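Local coordinates for protein cystalysin (Treponema denticola, PDB 1C7N) that binds pyridoxal-5'-phosphate and belongs to the fold-type I family of aminotransferase-like proteins, with two copies of the chain in its assembly, at residues A[32-36]-A[379-385]; A[100-104]-A[128-133]; A[105-110]-A[198-202]. One frame throughout, in Å; residues are numbered along the deposited sequence.

The three contacts fall into two groups. Contacts 2 and 3 lie in the large part of the fold built on the seven-stranded mixed sheet; their centres are about 10 Å apart and they share helix 98-109, whose first half meets helix 125-131 and whose second half meets strand 199-203. They touch where Gln133 packs against Val106 and Arg107, and their segments alternate along the chain. Contact 1 has its centre about 34 Å from that of contact 2 and about 40 Å from that of contact 3. Both fall within the chain between its two segments; contact 1 itself joins residues from near the two ends of the sequence, about 18 Å from contact 2 at the nearest atoms.

Contact 1: residues A[32-36]-A[379-385]; sequences EVVPL and IQESLER
This is a largely buried, water-mediated contact between the loop joining helices 17-25 and 47-59, which supplies Glu32 to Leu36, and one side of helix 376-393. No direct hydrogen bond joins the segments; two waters bridge them, each accepting from one terminal nitrogen of Arg385. Water 1 accepts from Arg385 NH1 at 2.7 Å and donates to Glu32 O and Glu381 OE1. Water 2 lies at the guanidinium edge, in its plane, where it accepts from Arg385 NH2 at 2.6 Å; it also takes the N-H of Val34 and donates to Ser382 OG. The guanidinium itself is sandwiched: Val33 CG2 sits 3.8 Å from Arg385 CZ over the centre of one face, while Ser382 CA lies off-centre over the opposite face. The side chain reaches this slot by bending at chi3 (-59°), which folds the guanidinium back beside its own helix. Helix 376-393 is the C-terminal helix and, as in fold-type I PLP-dependent proteins, belongs to the small domain, to which the N-terminal part of the chain probably also contributes; Leu383 packs it on helix 289-313. Further bonds hold the polar groups: Arg385 NE and NH2 donate to the carbonyls of Ala350 and Gln351, Lys8 forms a salt bridge with Glu381, and Ser382 OG is bonded to Val378 O. Leu36, its CG anti to the carbonyl carbon (chi1 -53°), is directed at the helix, where its forked end meets two residues: CD1 lies 3.8 Å from Ser382 CB, and CD2 makes an apolar contact with Ile379 CD1 at 4.2 Å.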
ATOM      1  N   GLU A  32      17.810 -20.193  19.917  1.00 20.92           N
ATOM      2  CA  GLU A  32      17.035 -21.318  19.406  1.00 19.37           C
ATOM      3  C   GLU A  32      15.528 -21.063  19.441  1.00 18.17           C
ATOM      4  O   GLU A  32      14.742 -21.830  18.876  1.00 17.30           O
ATOM      5  CB  GLU A  32      17.345 -22.578  20.221  1.00 21.03           C
ATOM      6  CG  GLU A  32      16.568 -22.687  21.544  1.00 21.52           C
ATOM      7  CD  GLU A  32      17.096 -21.782  22.651  1.00 23.20           C
ATOM      8  OE1 GLU A  32      17.836 -20.820  22.356  1.00 22.57           O
ATOM      9  OE2 GLU A  32      16.751 -22.033  23.828  1.00 23.54           O
ATOM     10  N   VAL A  33      15.129 -19.981  20.103  1.00 16.59           N
ATOM     11  CA  VAL A  33      13.717 -19.639  20.237  1.00 15.25           C
ATOM     12  C   VAL A  33      13.064 -19.076  18.978  1.00 14.61           C
ATOM     13  O   VAL A  33      13.658 -18.276  18.257  1.00 14.31           O
ATOM     14  CB  VAL A  33      13.511 -18.633  21.395  1.00 15.61           C
ATOM     15  CG1 VAL A  33      12.031 -18.250  21.512  1.00 14.95           C
ATOM     16  CG2 VAL A  33      14.003 -19.250  22.697  1.00 15.00           C
ATOM     17  N   VAL A  34      11.832 -19.511  18.728  1.00 13.90           N
ATOM     18  CA  VAL A  34      11.037 -19.055  17.588  1.00 11.78           C
ATOM     19  C   VAL A  34       9.706 -18.544  18.146  1.00 11.35           C
ATOM     20  O   VAL A  34       9.019 -19.262  18.879  1.00 12.25           O
ATOM     21  CB  VAL A  34      10.725 -20.205  16.597  1.00 11.52           C
ATOM     22  CG1 VAL A  34       9.714 -19.736  15.565  1.00  8.64           C
ATOM     23  CG2 VAL A  34      11.998 -20.683  15.913  1.00 10.45           C
ATOM     24  N   PRO A  35       9.322 -17.303  17.805  1.00 10.00           N
ATOM     25  CA  PRO A  35       8.060 -16.745  18.300  1.00  9.05           C
ATOM     26  C   PRO A  35       6.843 -17.424  17.661  1.00  9.86           C
ATOM     27  O   PRO A  35       6.873 -17.778  16.481  1.00  7.83           O
ATOM     28  CB  PRO A  35       8.182 -15.267  17.937  1.00 10.41           C
ATOM     29  CG  PRO A  35       8.960 -15.307  16.646  1.00 10.79           C
ATOM     30  CD  PRO A  35      10.027 -16.343  16.931  1.00 11.01           C
ATOM     31  N   LEU A  36       5.783 -17.620  18.445  1.00  8.96           N
ATOM     32  CA  LEU A  36       4.561 -18.260  17.946  1.00  9.70           C
ATOM     33  C   LEU A  36       3.404 -17.298  18.186  1.00  9.93           C
ATOM     34  O   LEU A  36       2.308 -17.696  18.593  1.00 11.16           O
ATOM     35  CB  LEU A  36       4.316 -19.581  18.692  1.00  9.53           C
ATOM     36  CG  LEU A  36       5.479 -20.585  18.712  1.00 11.56           C
ATOM     37  CD1 LEU A  36       5.133 -21.774  19.615  1.00 11.83           C
ATOM     38  CD2 LEU A  36       5.785 -21.056  17.288  1.00 11.44           C
ATOM     39  N   ILE A 379       7.410 -26.674  17.088  1.00 13.55           N
ATOM     40  CA  ILE A 379       6.316 -26.633  18.053  1.00 13.89           C
ATOM     41  C   ILE A 379       6.702 -27.486  19.269  1.00 15.64           C
ATOM     42  O   ILE A 379       6.447 -27.110  20.416  1.00 16.21           O
ATOM     43  CB  ILE A 379       4.996 -27.183  17.442  1.00 13.83           C
ATOM     44  CG1 ILE A 379       4.568 -26.332  16.240  1.00 11.15           C
ATOM     45  CG2 ILE A 379       3.888 -27.181  18.496  1.00 11.65           C
ATOM     46  CD1 ILE A 379       4.257 -24.887  16.568  1.00 13.23           C
ATOM     47  N   GLN A 380       7.328 -28.631  19.009  1.00 16.35           N
ATOM     48  CA  GLN A 380       7.757 -29.551  20.065  1.00 18.11           C
ATOM     49  C   GLN A 380       8.833 -28.930  20.953  1.00 18.04           C
ATOM     50  O   GLN A 380       8.807 -29.084  22.176  1.00 18.14           O
ATOM     51  CB  GLN A 380       8.281 -30.848  19.444  1.00 19.74           C
ATOM     52  CG  GLN A 380       7.216 -31.652  18.720  1.00 22.53           C
ATOM     53  CD  GLN A 380       6.423 -32.541  19.659  1.00 24.65           C
ATOM     54  OE1 GLN A 380       6.060 -32.131  20.765  1.00 26.58           O
ATOM     55  NE2 GLN A 380       6.144 -33.762  19.219  1.00 25.39           N
ATOM     56  N   GLU A 381       9.785 -28.236  20.334  1.00 18.10           N
ATOM     57  CA  GLU A 381      10.856 -27.575  21.082  1.00 17.80           C
ATOM     58  C   GLU A 381      10.250 -26.573  22.053  1.00 17.97           C
ATOM     59  O   GLU A 381      10.641 -26.498  23.221  1.00 18.39           O
ATOM     60  CB  GLU A 381      11.787 -26.815  20.130  1.00 19.54           C
ATOM     61  CG  GLU A 381      12.789 -27.665  19.381  1.00 19.98           C
ATOM     62  CD  GLU A 381      13.495 -26.878  18.287  1.00 21.79           C
ATOM     63  OE1 GLU A 381      13.788 -25.683  18.509  1.00 21.76           O
ATOM     64  OE2 GLU A 381      13.763 -27.454  17.210  1.00 22.64           O
ATOM     65  N   SER A 382       9.291 -25.801  21.551  1.00 16.02           N
ATOM     66  CA  SER A 382       8.627 -24.776  22.338  1.00 14.39           C
ATOM     67  C   SER A 382       7.839 -25.365  23.504  1.00 14.71           C
ATOM     68  O   SER A 382       7.912 -24.861  24.623  1.00 13.58           O
ATOM     69  CB  SER A 382       7.691 -23.961  21.444  1.00 15.01           C
ATOM     70  OG  SER A 382       8.395 -23.405  20.343  1.00 15.99           O
ATOM     71  N   LEU A 383       7.090 -26.430  23.238  1.00 13.85           N
ATOM     72  CA  LEU A 383       6.294 -27.067  24.281  1.00 13.85           C
ATOM     73  C   LEU A 383       7.176 -27.648  25.372  1.00 14.81           C
ATOM     74  O   LEU A 383       6.802 -27.639  26.541  1.00 17.06           O
ATOM     75  CB  LEU A 383       5.405 -28.161  23.681  1.00 11.79           C
ATOM     76  CG  LEU A 383       4.353 -27.662  22.686  1.00 10.27           C
ATOM     77  CD1 LEU A 383       3.680 -28.841  22.008  1.00 11.79           C
ATOM     78  CD2 LEU A 383       3.333 -26.794  23.413  1.00 10.48           C
ATOM     79  N   GLU A 384       8.348 -28.153  25.001  1.00 15.90           N
ATOM     80  CA  GLU A 384       9.249 -28.720  25.998  1.00 17.36           C
ATOM     81  C   GLU A 384       9.833 -27.618  26.886  1.00 17.23           C
ATOM     82  O   GLU A 384      10.084 -27.844  28.070  1.00 15.89           O
ATOM     83  CB  GLU A 384      10.363 -29.531  25.326  1.00 19.33           C
ATOM     84  CG  GLU A 384      11.327 -30.216  26.300  1.00 22.04           C
ATOM     85  CD  GLU A 384      10.624 -30.914  27.461  1.00 23.58           C
ATOM     86  OE1 GLU A 384       9.535 -31.486  27.255  1.00 24.86           O
ATOM     87  OE2 GLU A 384      11.168 -30.903  28.586  1.00 24.59           O
ATOM     88  N   ARG A 385      10.057 -26.430  26.324  1.00 16.66           N
ATOM     89  CA  ARG A 385      10.563 -25.311  27.129  1.00 17.07           C
ATOM     90  C   ARG A 385       9.479 -24.947  28.136  1.00 16.96           C
ATOM     91  O   ARG A 385       9.754 -24.680  29.308  1.00 16.79           O
ATOM     92  CB  ARG A 385      10.836 -24.078  26.271  1.00 16.91           C
ATOM     93  CG  ARG A 385      12.219 -23.994  25.693  1.00 17.53           C
ATOM     94  CD  ARG A 385      12.607 -22.539  25.490  1.00 16.08           C
ATOM     95  NE  ARG A 385      11.683 -21.831  24.601  1.00 15.06           N
ATOM     96  CZ  ARG A 385      11.538 -22.105  23.307  1.00 14.91           C
ATOM     97  NH1 ARG A 385      12.253 -23.076  22.748  1.00 13.70           N
ATOM     98  NH2 ARG A 385      10.694 -21.394  22.568  1.00 12.22           N
TER
HETATM   99  O   HOH W   1      13.080 -23.470  20.219  1.00 19.66           O
HETATM  100  O   HOH W   2      10.608 -21.827  19.997  1.00 23.65           O

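Contact 2: residues A[100-104]-A[128-133]; sequences PAVFN and MAIKNQ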
ATOM      1  N   PRO A 100      -6.639  -1.914   6.542  1.00 13.47           N
ATOM      2  CA  PRO A 100      -6.925  -0.597   5.961  1.00 13.79           C
ATOM      3  C   PRO A 100      -8.319  -0.579   5.323  1.00 14.21           C
ATOM      4  O   PRO A 100      -9.007   0.446   5.333  1.00 13.99           O
ATOM      5  CB  PRO A 100      -5.811  -0.425   4.930  1.00 14.74           C
ATOM      6  CG  PRO A 100      -4.663  -1.150   5.568  1.00 15.68           C
ATOM      7  CD  PRO A 100      -5.329  -2.415   6.093  1.00 14.07           C
ATOM      8  N   ALA A 101      -8.733  -1.717   4.771  1.00 13.14           N
ATOM      9  CA  ALA A 101     -10.045  -1.807   4.143  1.00 12.97           C
ATOM     10  C   ALA A 101     -11.129  -1.678   5.209  1.00 13.75           C
ATOM     11  O   ALA A 101     -12.167  -1.052   4.975  1.00 13.86           O
ATOM     12  CB  ALA A 101     -10.188  -3.122   3.402  1.00 13.19           C
ATOM     13  N   VAL A 102     -10.889  -2.266   6.378  1.00 13.62           N
ATOM     14  CA  VAL A 102     -11.856  -2.182   7.467  1.00 14.70           C
ATOM     15  C   VAL A 102     -11.936  -0.739   7.967  1.00 15.92           C
ATOM     16  O   VAL A 102     -13.028  -0.201   8.160  1.00 16.19           O
ATOM     17  CB  VAL A 102     -11.476  -3.121   8.634  1.00 14.58           C
ATOM     18  CG1 VAL A 102     -12.396  -2.875   9.823  1.00 13.94           C
ATOM     19  CG2 VAL A 102     -11.579  -4.574   8.180  1.00 15.30           C
ATOM     20  N   PHE A 103     -10.779  -0.109   8.167  1.00 16.24           N
ATOM     21  CA  PHE A 103     -10.750   1.280   8.614  1.00 17.73           C
ATOM     22  C   PHE A 103     -11.538   2.132   7.633  1.00 18.10           C
ATOM     23  O   PHE A 103     -12.280   3.032   8.035  1.00 18.89           O
ATOM     24  CB  PHE A 103      -9.312   1.805   8.684  1.00 18.74           C
ATOM     25  CG  PHE A 103      -8.689   1.689  10.044  1.00 20.63           C
ATOM     26  CD1 PHE A 103      -8.287   0.456  10.539  1.00 21.13           C
ATOM     27  CD2 PHE A 103      -8.508   2.822  10.834  1.00 21.55           C
ATOM     28  CE1 PHE A 103      -7.711   0.347  11.802  1.00 22.29           C
ATOM     29  CE2 PHE A 103      -7.934   2.727  12.099  1.00 22.31           C
ATOM     30  CZ  PHE A 103      -7.534   1.487  12.583  1.00 23.27           C
ATOM     31  N   ASN A 104     -11.367   1.844   6.345  1.00 18.37           N
ATOM     32  CA  ASN A 104     -12.056   2.574   5.293  1.00 18.64           C
ATOM     33  C   ASN A 104     -13.564   2.349   5.366  1.00 18.33           C
ATOM     34  O   ASN A 104     -14.347   3.264   5.114  1.00 17.86           O
ATOM     35  CB  ASN A 104     -11.537   2.140   3.922  1.00 19.59           C
ATOM     36  CG  ASN A 104     -12.043   3.028   2.805  1.00 20.65           C
ATOM     37  OD1 ASN A 104     -11.835   4.243   2.828  1.00 21.70           O
ATOM     38  ND2 ASN A 104     -12.713   2.433   1.826  1.00 20.10           N
ATOM     39  N   MET A 128      -9.582  -1.262  17.237  1.00 23.18           N
ATOM     40  CA  MET A 128      -8.876  -0.070  16.795  1.00 24.07           C
ATOM     41  C   MET A 128      -9.581   0.656  15.651  1.00 23.54           C
ATOM     42  O   MET A 128      -9.758   1.873  15.700  1.00 23.45           O
ATOM     43  CB  MET A 128      -7.452  -0.450  16.377  1.00 26.80           C
ATOM     44  CG  MET A 128      -6.655  -1.151  17.475  1.00 29.57           C
ATOM     45  SD  MET A 128      -5.109  -1.873  16.879  1.00 33.83           S
ATOM     46  CE  MET A 128      -4.204  -0.397  16.419  1.00 32.87           C
ATOM     47  N   ALA A 129      -9.984  -0.091  14.628  1.00 22.61           N
ATOM     48  CA  ALA A 129     -10.650   0.493  13.466  1.00 21.82           C
ATOM     49  C   ALA A 129     -11.878   1.305  13.856  1.00 21.66           C
ATOM     50  O   ALA A 129     -12.240   2.273  13.180  1.00 20.09           O
ATOM     51  CB  ALA A 129     -11.049  -0.605  12.494  1.00 21.78           C
ATOM     52  N   ILE A 130     -12.512   0.902  14.951  1.00 20.90           N
ATOM     53  CA  ILE A 130     -13.712   1.567  15.422  1.00 21.48           C
ATOM     54  C   ILE A 130     -13.459   2.777  16.320  1.00 22.42           C
ATOM     55  O   ILE A 130     -13.719   3.909  15.916  1.00 21.92           O
ATOM     56  CB  ILE A 130     -14.631   0.559  16.155  1.00 20.86           C
ATOM     57  CG1 ILE A 130     -15.030  -0.559  15.185  1.00 20.20           C
ATOM     58  CG2 ILE A 130     -15.871   1.269  16.700  1.00 19.64           C
ATOM     59  CD1 ILE A 130     -15.725  -1.738  15.837  1.00 17.61           C
ATOM     60  N   LYS A 131     -12.945   2.553  17.526  1.00 24.09           N
ATOM     61  CA  LYS A 131     -12.728   3.664  18.444  1.00 25.96           C
ATOM     62  C   LYS A 131     -11.665   4.677  18.029  1.00 26.35           C
ATOM     63  O   LYS A 131     -11.779   5.860  18.358  1.00 25.55           O
ATOM     64  CB  LYS A 131     -12.435   3.148  19.859  1.00 27.26           C
ATOM     65  CG  LYS A 131     -11.114   2.437  20.045  1.00 28.60           C
ATOM     66  CD  LYS A 131     -10.915   2.110  21.521  1.00 30.85           C
ATOM     67  CE  LYS A 131     -10.948   3.377  22.369  1.00 32.17           C
ATOM     68  NZ  LYS A 131     -10.989   3.106  23.837  1.00 33.09           N
ATOM     69  N   ASN A 132     -10.639   4.230  17.312  1.00 27.23           N
ATOM     70  CA  ASN A 132      -9.596   5.143  16.866  1.00 27.36           C
ATOM     71  C   ASN A 132     -10.168   6.191  15.917  1.00 27.43           C
ATOM     72  O   ASN A 132      -9.562   7.238  15.700  1.00 27.27           O
ATOM     73  CB  ASN A 132      -8.463   4.371  16.182  1.00 28.76           C
ATOM     74  CG  ASN A 132      -7.536   3.698  17.176  1.00 30.46           C
ATOM     75  OD1 ASN A 132      -7.893   3.499  18.338  1.00 32.01           O
ATOM     76  ND2 ASN A 132      -6.340   3.330  16.724  1.00 30.71           N
ATOM     77  N   GLN A 133     -11.338   5.907  15.348  1.00 26.69           N
ATOM     78  CA  GLN A 133     -11.988   6.854  14.446  1.00 26.06           C
ATOM     79  C   GLN A 133     -13.204   7.448  15.154  1.00 25.88           C
ATOM     80  O   GLN A 133     -14.108   8.004  14.531  1.00 25.45           O
ATOM     81  CB  GLN A 133     -12.405   6.167  13.141  1.00 25.13           C
ATOM     82  CG  GLN A 133     -11.232   5.579  12.362  1.00 24.21           C
ATOM     83  CD  GLN A 133     -11.586   5.234  10.928  1.00 23.24           C
ATOM     84  OE1 GLN A 133     -11.827   6.116  10.109  1.00 21.57           O
ATOM     85  NE2 GLN A 133     -11.622   3.943  10.621  1.00 23.06           N
TER
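Phe103 and Ala129 bring the backbones of helices 98-109 and 125-131 close, their CA atoms being 4.9 Å apart. The aromatic ring lies flat against the second helix: Ala129 CA stands 3.5 Å from the ring centroid, 19° off the normal, a CH-pi contact over one face. Ala129 CB lies over the same side of the ring, nearer its border, 3.5 Å from Phe103 CE1, and also touches Val102 CG1 at 3.8 Å. Phe103 CZ is 4.3 Å from Met128 CB. Both helices belong to the large domain of the PLP-dependent fold: Ile130 of the second packs on strands 115-118 and 136-139, Val102 of the first packs on Phe233 of strand 230-234, and Phe103 also meets Ala267 of the second subunit. The polar part comes from Gln133, whose extended chain carries NE2 to Phe103 O at 2.8 Å. This bond is almost straight (176°), with the acceptor in the amide plane, although the donor is tilted from the carbonyl plane. NE2 also donates to Ala129 O, less straight at 143°, so one amide nitrogen bridges both helices. The Gln133 amide plane is nearly parallel to the Phe103 ring.

Contact 3: residues A[105-110]-A[198-202]; sequences AVREFT and LMLWS
Ala105 and Phe109 of helix 98-109 meet Trp201 and Met199 of strand 199-203 through apolar and aromatic contacts; the short segments 105-109 and 199-202 run nearly antiparallel (165°) with their axes 11.4 Å apart, and no hydrogen bond crosses between them. The CH-pi contacts are two. Ala105 CB sits over the centre of the Trp201 six-membered ring, 4.1 Å from its centroid and 8° off the normal. Met199 CE stands likewise above the Phe109 ring, 3.7 Å from the centroid, while Glu108 CG lies against the opposite face toward the rim. Around the indole, aliphatic groups meet the benzo end: Thr110 CG2, 3.9 Å from Trp201 CH2, and Phe109 CB both lie at the edge near the ring plane, and Val106 CG2 comes in obliquely to CZ3 at 3.6 Å. The sulfur plays two parts. Met199 SD is 4.3 Å from the Phe109 centroid, an oblique Met-aromatic contact, and it also lies in the plane of the indole, where Trp201 NE1 makes a weak hydrogen bond to it at 3.5 Å. With CG anti to the backbone N (chi1 -161°), the extended methionine chain brings SD to both rings and CE over Phe109. Thr110 OG1 donates to Val106 O (a short 2.5 Å), and its CG2 faces the indole. Strands 165-171 and 230-234 flank this strand, and Trp201 touches side chains of both. Helix 98-109 packs on one face of the central sheet of the large domain, the alpha/beta/alpha layering of fold-type I PLP proteins.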
ATOM      1  N   ALA A 105     -13.969   1.130   5.707  1.00 18.26           N
ATOM      2  CA  ALA A 105     -15.389   0.816   5.812  1.00 18.42           C
ATOM      3  C   ALA A 105     -16.034   1.676   6.898  1.00 18.19           C
ATOM      4  O   ALA A 105     -17.090   2.271   6.687  1.00 18.23           O
ATOM      5  CB  ALA A 105     -15.581  -0.659   6.127  1.00 18.29           C
ATOM      6  N   VAL A 106     -15.389   1.744   8.057  1.00 18.40           N
ATOM      7  CA  VAL A 106     -15.905   2.537   9.168  1.00 19.34           C
ATOM      8  C   VAL A 106     -15.938   4.012   8.778  1.00 19.77           C
ATOM      9  O   VAL A 106     -16.927   4.712   8.992  1.00 19.31           O
ATOM     10  CB  VAL A 106     -15.023   2.370  10.420  1.00 19.54           C
ATOM     11  CG1 VAL A 106     -15.514   3.288  11.534  1.00 19.55           C
ATOM     12  CG2 VAL A 106     -15.047   0.918  10.876  1.00 19.83           C
ATOM     13  N   ARG A 107     -14.844   4.471   8.188  1.00 20.46           N
ATOM     14  CA  ARG A 107     -14.716   5.855   7.765  1.00 21.93           C
ATOM     15  C   ARG A 107     -15.850   6.301   6.844  1.00 21.40           C
ATOM     16  O   ARG A 107     -16.462   7.347   7.058  1.00 20.73           O
ATOM     17  CB  ARG A 107     -13.370   6.041   7.057  1.00 23.97           C
ATOM     18  CG  ARG A 107     -13.099   7.444   6.533  1.00 27.88           C
ATOM     19  CD  ARG A 107     -11.660   7.572   6.035  1.00 30.52           C
ATOM     20  NE  ARG A 107     -10.704   7.125   7.047  1.00 33.10           N
ATOM     21  CZ  ARG A 107     -10.047   5.968   7.006  1.00 34.26           C
ATOM     22  NH1 ARG A 107     -10.230   5.125   5.994  1.00 34.17           N
ATOM     23  NH2 ARG A 107      -9.216   5.644   7.987  1.00 33.81           N
ATOM     24  N   GLU A 108     -16.140   5.488   5.835  1.00 21.04           N
ATOM     25  CA  GLU A 108     -17.162   5.817   4.847  1.00 21.73           C
ATOM     26  C   GLU A 108     -18.626   5.570   5.202  1.00 21.63           C
ATOM     27  O   GLU A 108     -19.475   6.413   4.925  1.00 21.02           O
ATOM     28  CB  GLU A 108     -16.835   5.098   3.532  1.00 21.72           C
ATOM     29  CG  GLU A 108     -17.827   5.328   2.398  1.00 22.46           C
ATOM     30  CD  GLU A 108     -18.041   6.800   2.090  1.00 22.75           C
ATOM     31  OE1 GLU A 108     -17.060   7.570   2.141  1.00 21.80           O
ATOM     32  OE2 GLU A 108     -19.189   7.184   1.784  1.00 22.02           O
ATOM     33  N   PHE A 109     -18.937   4.435   5.820  1.00 21.84           N
ATOM     34  CA  PHE A 109     -20.329   4.134   6.120  1.00 21.24           C
ATOM     35  C   PHE A 109     -20.863   4.425   7.521  1.00 21.82           C
ATOM     36  O   PHE A 109     -21.969   4.007   7.863  1.00 22.09           O
ATOM     37  CB  PHE A 109     -20.623   2.687   5.719  1.00 20.75           C
ATOM     38  CG  PHE A 109     -20.309   2.398   4.279  1.00 20.18           C
ATOM     39  CD1 PHE A 109     -19.042   1.965   3.901  1.00 20.41           C
ATOM     40  CD2 PHE A 109     -21.255   2.635   3.289  1.00 20.42           C
ATOM     41  CE1 PHE A 109     -18.719   1.775   2.557  1.00 19.98           C
ATOM     42  CE2 PHE A 109     -20.942   2.449   1.939  1.00 20.25           C
ATOM     43  CZ  PHE A 109     -19.672   2.020   1.574  1.00 19.18           C
ATOM     44  N   THR A 110     -20.088   5.140   8.325  1.00 21.59           N
ATOM     45  CA  THR A 110     -20.525   5.521   9.665  1.00 21.98           C
ATOM     46  C   THR A 110     -19.965   6.904   9.967  1.00 22.69           C
ATOM     47  O   THR A 110     -19.102   7.402   9.249  1.00 21.89           O
ATOM     48  CB  THR A 110     -20.031   4.549  10.769  1.00 21.82           C
ATOM     49  OG1 THR A 110     -18.604   4.622  10.876  1.00 21.68           O
ATOM     50  CG2 THR A 110     -20.451   3.120  10.459  1.00 22.34           C
ATOM     51  N   LEU A 198     -28.765  -2.813   9.568  1.00 24.85           N
ATOM     52  CA  LEU A 198     -27.343  -3.089   9.709  1.00 22.97           C
ATOM     53  C   LEU A 198     -26.720  -3.498   8.389  1.00 22.25           C
ATOM     54  O   LEU A 198     -27.325  -4.201   7.584  1.00 21.64           O
ATOM     55  CB  LEU A 198     -27.100  -4.210  10.722  1.00 22.20           C
ATOM     56  CG  LEU A 198     -27.204  -3.922  12.219  1.00 22.59           C
ATOM     57  CD1 LEU A 198     -26.991  -5.217  12.988  1.00 22.30           C
ATOM     58  CD2 LEU A 198     -26.165  -2.885  12.625  1.00 22.83           C
ATOM     59  N   MET A 199     -25.494  -3.043   8.176  1.00 21.37           N
ATOM     60  CA  MET A 199     -24.752  -3.382   6.980  1.00 20.46           C
ATOM     61  C   MET A 199     -23.936  -4.586   7.440  1.00 19.10           C
ATOM     62  O   MET A 199     -23.809  -4.809   8.642  1.00 19.30           O
ATOM     63  CB  MET A 199     -23.841  -2.210   6.614  1.00 21.23           C
ATOM     64  CG  MET A 199     -23.343  -2.215   5.192  1.00 24.25           C
ATOM     65  SD  MET A 199     -22.621  -0.617   4.777  1.00 23.71           S
ATOM     66  CE  MET A 199     -21.732  -1.047   3.288  1.00 24.28           C
ATOM     67  N   LEU A 200     -23.403  -5.374   6.514  1.00 17.78           N
ATOM     68  CA  LEU A 200     -22.591  -6.524   6.908  1.00 16.53           C
ATOM     69  C   LEU A 200     -21.169  -6.426   6.366  1.00 15.47           C
ATOM     70  O   LEU A 200     -20.962  -6.388   5.153  1.00 15.87           O
ATOM     71  CB  LEU A 200     -23.214  -7.840   6.425  1.00 16.32           C
ATOM     72  CG  LEU A 200     -22.346  -9.079   6.700  1.00 16.78           C
ATOM     73  CD1 LEU A 200     -22.223  -9.301   8.207  1.00 18.19           C
ATOM     74  CD2 LEU A 200     -22.948 -10.298   6.038  1.00 15.86           C
ATOM     75  N   TRP A 201     -20.198  -6.377   7.274  1.00 14.82           N
ATOM     76  CA  TRP A 201     -18.790  -6.318   6.898  1.00 14.86           C
ATOM     77  C   TRP A 201     -18.193  -7.642   7.369  1.00 14.20           C
ATOM     78  O   TRP A 201     -17.867  -7.797   8.544  1.00 15.01           O
ATOM     79  CB  TRP A 201     -18.078  -5.154   7.597  1.00 13.98           C
ATOM     80  CG  TRP A 201     -18.726  -3.808   7.407  1.00 13.92           C
ATOM     81  CD1 TRP A 201     -19.588  -3.435   6.409  1.00 13.45           C
ATOM     82  CD2 TRP A 201     -18.544  -2.650   8.230  1.00 13.87           C
ATOM     83  NE1 TRP A 201     -19.952  -2.119   6.564  1.00 13.42           N
ATOM     84  CE2 TRP A 201     -19.328  -1.613   7.674  1.00 14.10           C
ATOM     85  CE3 TRP A 201     -17.795  -2.388   9.387  1.00 14.23           C
ATOM     86  CZ2 TRP A 201     -19.384  -0.337   8.233  1.00 13.46           C
ATOM     87  CZ3 TRP A 201     -17.851  -1.120   9.945  1.00 14.47           C
ATOM     88  CH2 TRP A 201     -18.640  -0.109   9.367  1.00 15.46           C
ATOM     89  N   SER A 202     -18.057  -8.589   6.447  1.00 13.82           N
ATOM     90  CA  SER A 202     -17.538  -9.912   6.770  1.00 12.65           C
ATOM     91  C   SER A 202     -16.070 -10.126   6.405  1.00 12.84           C
ATOM     92  O   SER A 202     -15.707 -10.152   5.221  1.00 12.49           O
ATOM     93  CB  SER A 202     -18.398 -10.973   6.083  1.00 12.99           C
ATOM     94  OG  SER A 202     -18.081 -12.267   6.555  1.00 12.28           O
TER